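Local structure of cytochrome oxidase subunit II (Rhodothermus marinus, 1W2L) at residues T41-E45 / K67-G71; E54-R58 / I92-K96; R58-L62 / Y80-E85. The protein probably forms part of the functional core of the caa3 oxygen reductase, relaying electrons to oxygen, and this chain is its heme-c-carrying cytochrome c domain. One frame throughout, in Å; residues are numbered along the deposited sequence.

Overall arrangement
All three contacts touch the covalently bound heme c, whose iron is held by His22 and Met76. Contact 1 (41-45 with 67-71) lies on the propionate side, and its centre is about 16 Å from that of contact 2 and about 18 Å from that of contact 3. Contacts 2 and 3, with centres about 10 Å apart, share Arg58 and lie along helix 54-62, which joins the C-terminal helix in one and the loop before it in the other. Tyr56 of contact 2 connects the two regions: its OH lies 3.5 Å from Val69 CG2, and both Tyr56 and Arg42 of contact 1 hydrogen-bond to propionate oxygen O2A. Ile92 CG1 meets Ile61 CD1 at 4.2 Å.

Contact 1. Residues T41-E45 / K67-G71; sequences TRTFE and KVVQG. With HEC (heme c), chain B.
Two pieces of chain, extended over 41-44 and 67-70, cross at 87° between their end-to-end directions and meet in one beta bridge, Phe44 with Val69 (CA-CA 4.3 Å). Residues 41-43 form a strand, whereas 67-71 is loop. Gln70 N donates to Thr43 O (2.9 Å, nearly linear), and Glu45 N donates to Val68 O (2.9 Å). Phe44 (chi1 m, chi2 -63°) lays one ring face against Lys67, a CH-pi contact with CD 4.0 Å from the ring centroid; the lysine, m at chi1 and then t throughout, is fully stretched. Val68 and Val69 both take t. Glu45 CG packs 3.5 Å from Val68 CB. Arg42 folds through m, m, m, with chi4 at 124°, so that NE donates to heme O2A at 2.9 Å and NH2 to Thr41 O at 3.1 Å, while NH1 lies 2.9 Å from heme O1A and 3.7 Å from Val69 CG1. NH1 also carries a covalent link to a Tris molecule, probably from the crystallisation liquor. Val69 N donates to the other propionate, at O2D (2.9 Å). The cationic guanidinium, with Tyr56 OH donating to the same O2A, thus offsets one propionate's charge, whereas the neutral Val69 amide offers the other a hydrogen bond alone.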
loop_
_atom_site.group_PDB
_atom_site.type_symbol
_atom_site.label_atom_id
_atom_site.label_comp_id
_atom_site.label_asym_id
_atom_site.label_seq_id
_atom_site.Cartn_x
_atom_site.Cartn_y
_atom_site.Cartn_z
ATOM N N THR A 41 3.146 11.422 6.199
ATOM C CA THR A 41 4.574 11.178 6.420
ATOM C C THR A 41 4.769 9.794 7.050
ATOM O O THR A 41 4.008 9.446 7.942
ATOM C CB THR A 41 5.173 12.286 7.311
ATOM O OG1 THR A 41 5.139 13.490 6.535
ATOM C CG2 THR A 41 6.618 12.039 7.652
ATOM N N ARG A 42 5.715 9.022 6.549
ATOM C CA ARG A 42 6.083 7.715 7.040
ATOM C C ARG A 42 7.461 7.741 7.702
ATOM O O ARG A 42 8.371 8.374 7.181
ATOM C CB ARG A 42 6.075 6.668 5.927
ATOM C CG ARG A 42 4.942 6.730 4.954
ATOM C CD ARG A 42 3.567 6.806 5.536
ATOM N NE ARG A 42 3.181 5.666 6.328
ATOM C CZ ARG A 42 2.763 5.589 7.560
ATOM N NH1 ARG A 42 2.443 4.392 8.050
ATOM N NH2 ARG A 42 2.649 6.673 8.337
ATOM N N THR A 43 7.591 7.000 8.781
ATOM C CA THR A 43 8.886 6.786 9.426
ATOM C C THR A 43 9.276 5.326 9.270
ATOM O O THR A 43 8.432 4.458 9.572
ATOM C CB THR A 43 8.846 7.156 10.917
ATOM O OG1 THR A 43 8.487 8.537 10.957
ATOM C CG2 THR A 43 10.227 6.974 11.548
ATOM N N PHE A 44 10.484 5.049 8.847
ATOM C CA PHE A 44 10.938 3.683 8.623
ATOM C C PHE A 44 11.752 3.134 9.761
ATOM O O PHE A 44 12.139 3.826 10.692
ATOM C CB PHE A 44 11.723 3.659 7.297
ATOM C CG PHE A 44 10.895 4.218 6.170
ATOM C CD1 PHE A 44 9.742 3.590 5.798
ATOM C CD2 PHE A 44 11.270 5.368 5.533
ATOM C CE1 PHE A 44 8.951 4.116 4.809
ATOM C CE2 PHE A 44 10.501 5.915 4.510
ATOM C CZ PHE A 44 9.329 5.265 4.162
ATOM N N GLU A 45 12.060 1.825 9.676
ATOM C CA GLU A 45 12.709 1.145 10.779
ATOM C C GLU A 45 14.076 1.801 11.074
ATOM O O GLU A 45 14.486 1.669 12.211
ATOM C CB GLU A 45 12.897 -0.337 10.555
ATOM C CG GLU A 45 12.047 -1.163 9.667
ATOM C CD GLU A 45 12.689 -2.520 9.381
ATOM O OE1 GLU A 45 12.283 -3.489 10.056
ATOM O OE2 GLU A 45 13.600 -2.560 8.503
ATOM N N LYS A 67 11.770 -0.709 1.957
ATOM C CA LYS A 67 11.752 0.263 3.053
ATOM C C LYS A 67 10.578 -0.177 3.956
ATOM O O LYS A 67 9.475 -0.384 3.387
ATOM C CB LYS A 67 11.527 1.716 2.713
ATOM C CG LYS A 67 12.702 2.488 2.151
ATOM C CD LYS A 67 12.368 3.951 1.904
ATOM C CE LYS A 67 13.257 4.613 0.851
ATOM N NZ LYS A 67 13.301 6.097 0.912
ATOM N N VAL A 68 10.765 -0.346 5.213
ATOM C CA VAL A 68 9.744 -0.904 6.102
ATOM C C VAL A 68 9.301 0.103 7.148
ATOM O O VAL A 68 10.139 0.620 7.892
ATOM C CB VAL A 68 10.290 -2.165 6.798
ATOM C CG1 VAL A 68 9.266 -2.826 7.714
ATOM C CG2 VAL A 68 10.805 -3.158 5.768
ATOM N N VAL A 69 7.997 0.338 7.250
ATOM C CA VAL A 69 7.451 1.269 8.253
ATOM C C VAL A 69 7.827 0.808 9.650
ATOM O O VAL A 69 7.701 -0.371 10.011
ATOM C CB VAL A 69 5.924 1.388 8.064
ATOM C CG1 VAL A 69 5.300 2.276 9.113
ATOM C CG2 VAL A 69 5.586 1.871 6.664
ATOM N N GLN A 70 8.293 1.747 10.472
ATOM C CA GLN A 70 8.686 1.370 11.848
ATOM C C GLN A 70 7.508 0.762 12.587
ATOM O O GLN A 70 6.348 1.173 12.532
ATOM C CB GLN A 70 9.254 2.614 12.493
ATOM C CG GLN A 70 8.362 3.347 13.397
ATOM C CD GLN A 70 8.946 4.535 14.138
ATOM O OE1 GLN A 70 10.141 4.593 14.396
ATOM N NE2 GLN A 70 8.053 5.443 14.433
ATOM N N GLY A 71 7.847 -0.240 13.386
ATOM C CA GLY A 71 6.920 -0.883 14.285
ATOM C C GLY A 71 5.977 -1.851 13.616
ATOM O O GLY A 71 4.991 -2.256 14.246
HETATM FE FE HEC B . 1.138 -4.235 2.425
HETATM C CHA HEC B . 3.089 -1.891 3.962
HETATM C CHB HEC B . 0.405 -1.998 -0.040
HETATM C CHC HEC B . -0.722 -6.604 0.864
HETATM C CHD HEC B . 1.578 -6.333 5.089
HETATM N NA HEC B . 1.672 -2.323 2.035
HETATM C C1A HEC B . 2.519 -1.533 2.786
HETATM C C2A HEC B . 2.485 -0.209 2.219
HETATM C C3A HEC B . 1.782 -0.252 1.078
HETATM C C4A HEC B . 1.240 -1.595 0.940
HETATM C CMA HEC B . 1.424 0.893 0.131
HETATM C CAA HEC B . 3.101 1.012 2.913
HETATM C CBA HEC B . 2.070 1.456 3.949
HETATM C CGA HEC B . 2.439 2.684 4.848
HETATM O O1A HEC B . 1.690 2.820 5.785
HETATM O O2A HEC B . 3.475 3.342 4.563
HETATM N NB HEC B . 0.038 -4.282 0.734
HETATM C C1B HEC B . -0.152 -3.266 -0.086
HETATM C C2B HEC B . -1.051 -3.655 -1.197
HETATM C C3B HEC B . -1.304 -4.985 -0.968
HETATM C C4B HEC B . -0.668 -5.377 0.247
HETATM C CMB HEC B . -1.553 -2.764 -2.256
HETATM C CAB HEC B . -2.132 -5.934 -1.802
HETATM C CBB HEC B . -1.604 -5.956 -3.257
HETATM N NC HEC B . 0.580 -6.100 2.840
HETATM C C1C HEC B . -0.224 -6.912 2.043
HETATM C C2C HEC B . -0.419 -8.190 2.773
HETATM C C3C HEC B . 0.226 -8.103 3.932
HETATM C C4C HEC B . 0.870 -6.823 3.994
HETATM C CMC HEC B . -1.272 -9.324 2.204
HETATM C CAC HEC B . 0.184 -9.071 5.123
HETATM C CBC HEC B . 0.657 -10.487 4.895
HETATM N ND HEC B . 2.175 -4.136 4.153
HETATM C C1D HEC B . 2.193 -5.088 5.128
HETATM C C2D HEC B . 2.955 -4.628 6.266
HETATM C C3D HEC B . 3.377 -3.414 5.915
HETATM C C4D HEC B . 2.917 -3.082 4.618
HETATM C CMD HEC B . 3.151 -5.390 7.508
HETATM C CAD HEC B . 4.257 -2.446 6.799
HETATM C CBD HEC B . 5.741 -2.796 6.718
HETATM C CGD HEC B . 6.338 -2.306 5.442
HETATM O O1D HEC B . 6.725 -3.123 4.557
HETATM O O2D HEC B . 6.403 -1.054 5.253
HETATM O O HOH W 1 12.753 4.091 13.732
HETATM O O HOH W 2 13.460 0.104 6.295
#

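Contact 2. Residues E54-R58 / I92-K96; sequences ENYLR and IEFIK. With HEC (heme c), chain B; ACT (acetate ion), chain D.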
loop_
_atom_site.group_PDB
_atom_site.type_symbol
_atom_site.label_atom_id
_atom_site.label_comp_id
_atom_site.label_asym_id
_atom_site.label_seq_id
_atom_site.Cartn_x
_atom_site.Cartn_y
_atom_site.Cartn_z
ATOM N N GLU A 54 3.057 8.960 -4.827
ATOM C CA GLU A 54 2.796 7.875 -5.760
ATOM C C GLU A 54 3.968 6.926 -5.873
ATOM O O GLU A 54 3.811 5.693 -5.883
ATOM C CB GLU A 54 2.468 8.431 -7.134
ATOM C CG GLU A 54 1.679 7.615 -8.079
ATOM C CD GLU A 54 0.405 8.210 -8.668
ATOM O OE1 GLU A 54 -0.257 9.141 -8.116
ATOM O OE2 GLU A 54 -0.065 7.753 -9.711
ATOM N N ASN A 55 5.193 7.498 -5.978
ATOM C CA ASN A 55 6.378 6.663 -6.060
ATOM C C ASN A 55 6.569 5.796 -4.834
ATOM O O ASN A 55 6.995 4.626 -4.931
ATOM C CB ASN A 55 7.628 7.492 -6.304
ATOM C CG ASN A 55 7.756 7.894 -7.759
ATOM O OD1 ASN A 55 7.170 7.273 -8.603
ATOM N ND2 ASN A 55 8.475 8.922 -8.020
ATOM N N TYR A 56 6.295 6.328 -3.650
ATOM C CA TYR A 56 6.408 5.505 -2.457
ATOM C C TYR A 56 5.420 4.356 -2.463
ATOM O O TYR A 56 5.754 3.241 -2.062
ATOM C CB TYR A 56 6.227 6.377 -1.195
ATOM C CG TYR A 56 6.050 5.524 0.040
ATOM C CD1 TYR A 56 7.159 4.893 0.585
ATOM C CD2 TYR A 56 4.838 5.285 0.614
ATOM C CE1 TYR A 56 7.043 4.083 1.696
ATOM C CE2 TYR A 56 4.710 4.475 1.729
ATOM C CZ TYR A 56 5.818 3.869 2.272
ATOM O OH TYR A 56 5.731 3.058 3.364
ATOM N N LEU A 57 4.194 4.610 -2.874
ATOM C CA LEU A 57 3.203 3.547 -2.935
ATOM C C LEU A 57 3.639 2.483 -3.936
ATOM O O LEU A 57 3.538 1.290 -3.682
ATOM C CB LEU A 57 1.827 4.113 -3.252
ATOM C CG LEU A 57 1.252 5.082 -2.224
ATOM C CD1 LEU A 57 -0.110 5.607 -2.690
ATOM C CD2 LEU A 57 1.139 4.425 -0.868
ATOM N N ARG A 58 4.130 2.910 -5.093
ATOM C CA ARG A 58 4.584 2.006 -6.143
ATOM C C ARG A 58 5.727 1.153 -5.613
ATOM O O ARG A 58 5.733 -0.082 -5.816
ATOM C CB ARG A 58 4.933 2.776 -7.449
ATOM C CG ARG A 58 5.448 2.001 -8.623
ATOM C CD ARG A 58 5.884 3.024 -9.722
ATOM N NE ARG A 58 6.457 2.136 -10.747
ATOM C CZ ARG A 58 5.833 1.449 -11.650
ATOM N NH1 ARG A 58 4.493 1.560 -11.680
ATOM N NH2 ARG A 58 6.514 0.675 -12.520
ATOM N N ILE A 92 -3.156 1.995 -6.584
ATOM C CA ILE A 92 -2.806 3.329 -6.071
ATOM C C ILE A 92 -3.987 4.283 -6.135
ATOM O O ILE A 92 -4.180 5.055 -5.192
ATOM C CB ILE A 92 -1.519 3.804 -6.756
ATOM C CG1 ILE A 92 -0.378 2.921 -6.247
ATOM C CG2 ILE A 92 -1.275 5.280 -6.466
ATOM C CD1 ILE A 92 0.973 3.180 -6.868
ATOM N N GLU A 93 -4.759 4.236 -7.225
ATOM C CA GLU A 93 -5.942 5.093 -7.293
ATOM C C GLU A 93 -6.907 4.789 -6.143
ATOM O O GLU A 93 -7.460 5.683 -5.493
ATOM C CB GLU A 93 -6.598 4.976 -8.653
ATOM C CG GLU A 93 -5.841 5.770 -9.697
ATOM C CD GLU A 93 -5.347 7.160 -9.348
ATOM O OE1 GLU A 93 -4.112 7.356 -9.280
ATOM O OE2 GLU A 93 -6.190 8.036 -9.095
ATOM N N PHE A 94 -7.089 3.499 -5.876
ATOM C CA PHE A 94 -7.950 3.103 -4.759
ATOM C C PHE A 94 -7.379 3.596 -3.434
ATOM O O PHE A 94 -8.092 4.173 -2.604
ATOM C CB PHE A 94 -8.086 1.588 -4.739
ATOM C CG PHE A 94 -8.822 1.039 -3.538
ATOM C CD1 PHE A 94 -10.219 1.105 -3.501
ATOM C CD2 PHE A 94 -8.191 0.501 -2.453
ATOM C CE1 PHE A 94 -10.923 0.613 -2.404
ATOM C CE2 PHE A 94 -8.881 0.001 -1.364
ATOM C CZ PHE A 94 -10.260 0.053 -1.322
ATOM N N ILE A 95 -6.076 3.425 -3.220
ATOM C CA ILE A 95 -5.464 3.918 -1.961
ATOM C C ILE A 95 -5.621 5.418 -1.822
ATOM O O ILE A 95 -5.943 5.861 -0.710
ATOM C CB ILE A 95 -3.977 3.518 -1.830
ATOM C CG1 ILE A 95 -3.847 2.017 -1.718
ATOM C CG2 ILE A 95 -3.287 4.257 -0.698
ATOM C CD1 ILE A 95 -2.411 1.562 -1.841
ATOM N N LYS A 96 -5.382 6.174 -2.881
ATOM C CA LYS A 96 -5.384 7.634 -2.757
ATOM C C LYS A 96 -6.703 8.164 -2.280
ATOM O O LYS A 96 -6.737 9.235 -1.669
ATOM C CB LYS A 96 -5.079 8.311 -4.097
ATOM C CG LYS A 96 -3.643 8.234 -4.529
ATOM C CD LYS A 96 -3.264 8.951 -5.796
ATOM C CE LYS A 96 -4.295 9.788 -6.484
ATOM N NZ LYS A 96 -3.604 10.189 -7.792
HETATM FE FE HEC B . 1.138 -4.235 2.425
HETATM C CHA HEC B . 3.089 -1.891 3.962
HETATM C CHB HEC B . 0.405 -1.998 -0.040
HETATM C CHC HEC B . -0.722 -6.604 0.864
HETATM C CHD HEC B . 1.578 -6.333 5.089
HETATM N NA HEC B . 1.672 -2.323 2.035
HETATM C C1A HEC B . 2.519 -1.533 2.786
HETATM C C2A HEC B . 2.485 -0.209 2.219
HETATM C C3A HEC B . 1.782 -0.252 1.078
HETATM C C4A HEC B . 1.240 -1.595 0.940
HETATM C CMA HEC B . 1.424 0.893 0.131
HETATM C CAA HEC B . 3.101 1.012 2.913
HETATM C CBA HEC B . 2.070 1.456 3.949
HETATM C CGA HEC B . 2.439 2.684 4.848
HETATM O O1A HEC B . 1.690 2.820 5.785
HETATM O O2A HEC B . 3.475 3.342 4.563
HETATM N NB HEC B . 0.038 -4.282 0.734
HETATM C C1B HEC B . -0.152 -3.266 -0.086
HETATM C C2B HEC B . -1.051 -3.655 -1.197
HETATM C C3B HEC B . -1.304 -4.985 -0.968
HETATM C C4B HEC B . -0.668 -5.377 0.247
HETATM C CMB HEC B . -1.553 -2.764 -2.256
HETATM C CAB HEC B . -2.132 -5.934 -1.802
HETATM C CBB HEC B . -1.604 -5.956 -3.257
HETATM N NC HEC B . 0.580 -6.100 2.840
HETATM C C1C HEC B . -0.224 -6.912 2.043
HETATM C C2C HEC B . -0.419 -8.190 2.773
HETATM C C3C HEC B . 0.226 -8.103 3.932
HETATM C C4C HEC B . 0.870 -6.823 3.994
HETATM C CMC HEC B . -1.272 -9.324 2.204
HETATM C CAC HEC B . 0.184 -9.071 5.123
HETATM C CBC HEC B . 0.657 -10.487 4.895
HETATM N ND HEC B . 2.175 -4.136 4.153
HETATM C C1D HEC B . 2.193 -5.088 5.128
HETATM C C2D HEC B . 2.955 -4.628 6.266
HETATM C C3D HEC B . 3.377 -3.414 5.915
HETATM C C4D HEC B . 2.917 -3.082 4.618
HETATM C CMD HEC B . 3.151 -5.390 7.508
HETATM C CAD HEC B . 4.257 -2.446 6.799
HETATM C CBD HEC B . 5.741 -2.796 6.718
HETATM C CGD HEC B . 6.338 -2.306 5.442
HETATM O O1D HEC B . 6.725 -3.123 4.557
HETATM O O2D HEC B . 6.403 -1.054 5.253
HETATM C C ACT D . 2.808 12.421 -5.877
HETATM O O ACT D . 2.012 11.538 -5.457
HETATM O OXT ACT D . 3.969 12.379 -6.248
HETATM C CH3 ACT D . 2.165 13.841 -5.953
HETATM O O HOH W 3 -2.409 9.133 -9.818
#
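Ile92 is the residue most covered here, and its side chain packs into the groove formed by Glu54, Leu57 and Arg58. Its CD1 lies 3.8 Å from Leu57 CB, 3.6 Å from Arg58 N and 3.9 Å from Glu54 O, so it rests on one helical turn, where Arg58 N bonds to Glu54 O at 2.9 Å. Leu57, next in buried area, points toward the opposing helix; its CD1 meets Ile95 CG2 at 4.0 Å, while its CD2 lies 3.7 Å from heme methyl CMA, carrying the apolar seam on to the heme. Glu54 adds charge at the exposed edge. Its OE1 forms a long salt bridge to Lys96 NZ (3.5 Å), which also pairs with Glu93 OE1 (3.2 Å) in its own helix. Glu54 OE2 and Glu93 OE1 approach to 4.1 Å, consistent with charge compensation by the lysine. Water 3 accepts from Lys96 NZ (2.6 Å) and lies within bonding distance of Glu54 OE2 (2.7 Å) and Glu93 OE1 (2.5 Å). The axes of the two short segments come within 10.9 Å, their N-to-C directions 121° apart. With Phe94 turned to Tyr13 and Ala10 of helix 5-15, the C-terminal helix sits between two others, the helical framework of the class I cytochrome c fold.

Contact 3. Residues R58-L62 / Y80-E85; sequences RESIL and YASLSE. With HEC (heme c), chain B.
In the cytochrome c fold a loop carrying the axial methionine, here Met76, leads into the C-terminal helix; this contact joins the end of that loop to the last turn of helix 54-62. Residues 80-82 end a 3-10 segment, and Leu83 and Ser84 are extended (psi 144° and 164°). Ser84 is the N-cap of helix 85-96, and Glu87 accepts a hydrogen bond from Ser84 N in the manner of a capping box. Arg58 opens the first segment with a stretched side chain, t at chi1 to chi3, reaching Glu85 (m, m) in a salt bridge; NH2 gives OE1 a very short hydrogen bond of 2.5 Å, and NH1 adds weak ones to OE1 (3.0 Å) and OE2 (3.1 Å). Ser60 faces the heme, its CB 3.7 Å from C3A. Ile61 (m, t) turns CG2 to Leu83 CD1 (3.6 Å) and Tyr80 CB (4.1 Å) and CD1 to heme CMB (3.8 Å); its backbone O comes 3.4 Å from Tyr80 CB. Leu62 CA is 4.3 Å from Ala81 CA. The Leu62 side chain takes m, t and places CD2 3.5 Å from Tyr80 O. Its carbonyl O lies 3.7 Å from Ala81 CB, and water 4 donates to Leu62 O (2.8 Å) and Ala81 O (3.2 Å), tying the helix end to the turn. Tyr80 (chi1 m, chi2 -38°) sends its ring to the heme and its OH to Lys16 O; heme CBB sits over one ring face, and Tyr80 CE2 comes within 3.3 Å of heme CHC.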
loop_
_atom_site.group_PDB
_atom_site.type_symbol
_atom_site.label_atom_id
_atom_site.label_comp_id
_atom_site.label_asym_id
_atom_site.label_seq_id
_atom_site.Cartn_x
_atom_site.Cartn_y
_atom_site.Cartn_z
ATOM N N ARG A 58 4.130 2.910 -5.093
ATOM C CA ARG A 58 4.584 2.006 -6.143
ATOM C C ARG A 58 5.727 1.153 -5.613
ATOM O O ARG A 58 5.733 -0.082 -5.816
ATOM C CB ARG A 58 4.933 2.776 -7.449
ATOM C CG ARG A 58 5.448 2.001 -8.623
ATOM C CD ARG A 58 5.884 3.024 -9.722
ATOM N NE ARG A 58 6.457 2.136 -10.747
ATOM C CZ ARG A 58 5.833 1.449 -11.650
ATOM N NH1 ARG A 58 4.493 1.560 -11.680
ATOM N NH2 ARG A 58 6.514 0.675 -12.520
ATOM N N GLU A 59 6.693 1.768 -4.984
ATOM C CA GLU A 59 7.882 1.102 -4.448
ATOM C C GLU A 59 7.459 0.092 -3.366
ATOM O O GLU A 59 7.973 -1.008 -3.241
ATOM C CB GLU A 59 8.906 2.028 -3.844
ATOM C CG GLU A 59 10.123 1.471 -3.143
ATOM C CD GLU A 59 10.911 2.231 -2.108
ATOM O OE1 GLU A 59 10.393 2.918 -1.172
ATOM O OE2 GLU A 59 12.172 2.159 -2.178
ATOM N N SER A 60 6.502 0.474 -2.532
ATOM C CA SER A 60 6.024 -0.368 -1.465
ATOM C C SER A 60 5.379 -1.656 -2.007
ATOM O O SER A 60 5.545 -2.725 -1.379
ATOM C CB SER A 60 5.009 0.383 -0.601
ATOM O OG SER A 60 5.600 1.427 0.119
ATOM N N ILE A 61 4.712 -1.560 -3.121
ATOM C CA ILE A 61 4.010 -2.692 -3.719
ATOM C C ILE A 61 4.954 -3.543 -4.552
ATOM O O ILE A 61 4.950 -4.780 -4.451
ATOM C CB ILE A 61 2.813 -2.164 -4.564
ATOM C CG1 ILE A 61 1.784 -1.475 -3.672
ATOM C CG2 ILE A 61 2.186 -3.294 -5.361
ATOM C CD1 ILE A 61 0.748 -0.669 -4.427
ATOM N N LEU A 62 5.763 -2.926 -5.395
ATOM C CA LEU A 62 6.642 -3.580 -6.347
ATOM C C LEU A 62 8.003 -3.943 -5.848
ATOM O O LEU A 62 8.627 -4.858 -6.415
ATOM C CB LEU A 62 6.867 -2.752 -7.615
ATOM C CG LEU A 62 5.624 -2.570 -8.477
ATOM C CD1 LEU A 62 5.919 -1.612 -9.604
ATOM C CD2 LEU A 62 5.175 -3.916 -9.050
ATOM N N TYR A 80 3.610 -9.554 -5.277
ATOM C CA TYR A 80 3.167 -8.311 -5.887
ATOM C C TYR A 80 4.212 -7.707 -6.826
ATOM O O TYR A 80 3.867 -6.801 -7.599
ATOM C CB TYR A 80 2.764 -7.301 -4.812
ATOM C CG TYR A 80 1.705 -7.862 -3.900
ATOM C CD1 TYR A 80 0.666 -8.663 -4.326
ATOM C CD2 TYR A 80 1.769 -7.622 -2.541
ATOM C CE1 TYR A 80 -0.260 -9.169 -3.462
ATOM C CE2 TYR A 80 0.848 -8.106 -1.674
ATOM C CZ TYR A 80 -0.196 -8.893 -2.111
ATOM O OH TYR A 80 -1.112 -9.359 -1.212
ATOM N N ALA A 81 5.467 -8.150 -6.761
ATOM C CA ALA A 81 6.477 -7.657 -7.672
ATOM C C ALA A 81 6.096 -7.942 -9.116
ATOM O O ALA A 81 6.662 -7.247 -9.974
ATOM C CB ALA A 81 7.819 -8.309 -7.408
ATOM N N SER A 82 5.218 -8.891 -9.360
ATOM C CA SER A 82 4.690 -9.310 -10.641
ATOM C C SER A 82 3.446 -8.577 -11.095
ATOM O O SER A 82 2.997 -8.758 -12.239
ATOM C CB SER A 82 4.437 -10.833 -10.543
ATOM O OG SER A 82 3.119 -11.070 -10.094
ATOM N N LEU A 83 2.885 -7.647 -10.313
ATOM C CA LEU A 83 1.705 -6.927 -10.770
ATOM C C LEU A 83 2.002 -6.085 -12.010
ATOM O O LEU A 83 3.066 -5.473 -12.147
ATOM C CB LEU A 83 1.166 -6.018 -9.656
ATOM C CG LEU A 83 0.579 -6.730 -8.441
ATOM C CD1 LEU A 83 0.410 -5.754 -7.308
ATOM C CD2 LEU A 83 -0.728 -7.428 -8.793
ATOM N N SER A 84 1.013 -6.028 -12.890
ATOM C CA SER A 84 1.117 -5.247 -14.118
ATOM C C SER A 84 1.012 -3.740 -13.851
ATOM O O SER A 84 0.572 -3.323 -12.785
ATOM C CB SER A 84 0.007 -5.596 -15.097
ATOM O OG SER A 84 -1.212 -5.038 -14.610
ATOM N N GLU A 85 1.421 -2.919 -14.831
ATOM C CA GLU A 85 1.355 -1.479 -14.671
ATOM C C GLU A 85 -0.085 -1.012 -14.407
ATOM O O GLU A 85 -0.293 -0.122 -13.581
ATOM C CB GLU A 85 1.973 -0.780 -15.893
ATOM C CG GLU A 85 3.510 -0.860 -15.820
ATOM C CD GLU A 85 4.184 -0.078 -14.709
ATOM O OE1 GLU A 85 4.792 -0.626 -13.762
ATOM O OE2 GLU A 85 4.158 1.183 -14.761
HETATM FE FE HEC B . 1.138 -4.235 2.425
HETATM C CHA HEC B . 3.089 -1.891 3.962
HETATM C CHB HEC B . 0.405 -1.998 -0.040
HETATM C CHC HEC B . -0.722 -6.604 0.864
HETATM C CHD HEC B . 1.578 -6.333 5.089
HETATM N NA HEC B . 1.672 -2.323 2.035
HETATM C C1A HEC B . 2.519 -1.533 2.786
HETATM C C2A HEC B . 2.485 -0.209 2.219
HETATM C C3A HEC B . 1.782 -0.252 1.078
HETATM C C4A HEC B . 1.240 -1.595 0.940
HETATM C CMA HEC B . 1.424 0.893 0.131
HETATM C CAA HEC B . 3.101 1.012 2.913
HETATM C CBA HEC B . 2.070 1.456 3.949
HETATM C CGA HEC B . 2.439 2.684 4.848
HETATM O O1A HEC B . 1.690 2.820 5.785
HETATM O O2A HEC B . 3.475 3.342 4.563
HETATM N NB HEC B . 0.038 -4.282 0.734
HETATM C C1B HEC B . -0.152 -3.266 -0.086
HETATM C C2B HEC B . -1.051 -3.655 -1.197
HETATM C C3B HEC B . -1.304 -4.985 -0.968
HETATM C C4B HEC B . -0.668 -5.377 0.247
HETATM C CMB HEC B . -1.553 -2.764 -2.256
HETATM C CAB HEC B . -2.132 -5.934 -1.802
HETATM C CBB HEC B . -1.604 -5.956 -3.257
HETATM N NC HEC B . 0.580 -6.100 2.840
HETATM C C1C HEC B . -0.224 -6.912 2.043
HETATM C C2C HEC B . -0.419 -8.190 2.773
HETATM C C3C HEC B . 0.226 -8.103 3.932
HETATM C C4C HEC B . 0.870 -6.823 3.994
HETATM C CMC HEC B . -1.272 -9.324 2.204
HETATM C CAC HEC B . 0.184 -9.071 5.123
HETATM C CBC HEC B . 0.657 -10.487 4.895
HETATM N ND HEC B . 2.175 -4.136 4.153
HETATM C C1D HEC B . 2.193 -5.088 5.128
HETATM C C2D HEC B . 2.955 -4.628 6.266
HETATM C C3D HEC B . 3.377 -3.414 5.915
HETATM C C4D HEC B . 2.917 -3.082 4.618
HETATM C CMD HEC B . 3.151 -5.390 7.508
HETATM C CAD HEC B . 4.257 -2.446 6.799
HETATM C CBD HEC B . 5.741 -2.796 6.718
HETATM C CGD HEC B . 6.338 -2.306 5.442
HETATM O O1D HEC B . 6.725 -3.123 4.557
HETATM O O2D HEC B . 6.403 -1.054 5.253
HETATM O O HOH W 4 9.052 -5.347 -9.154
#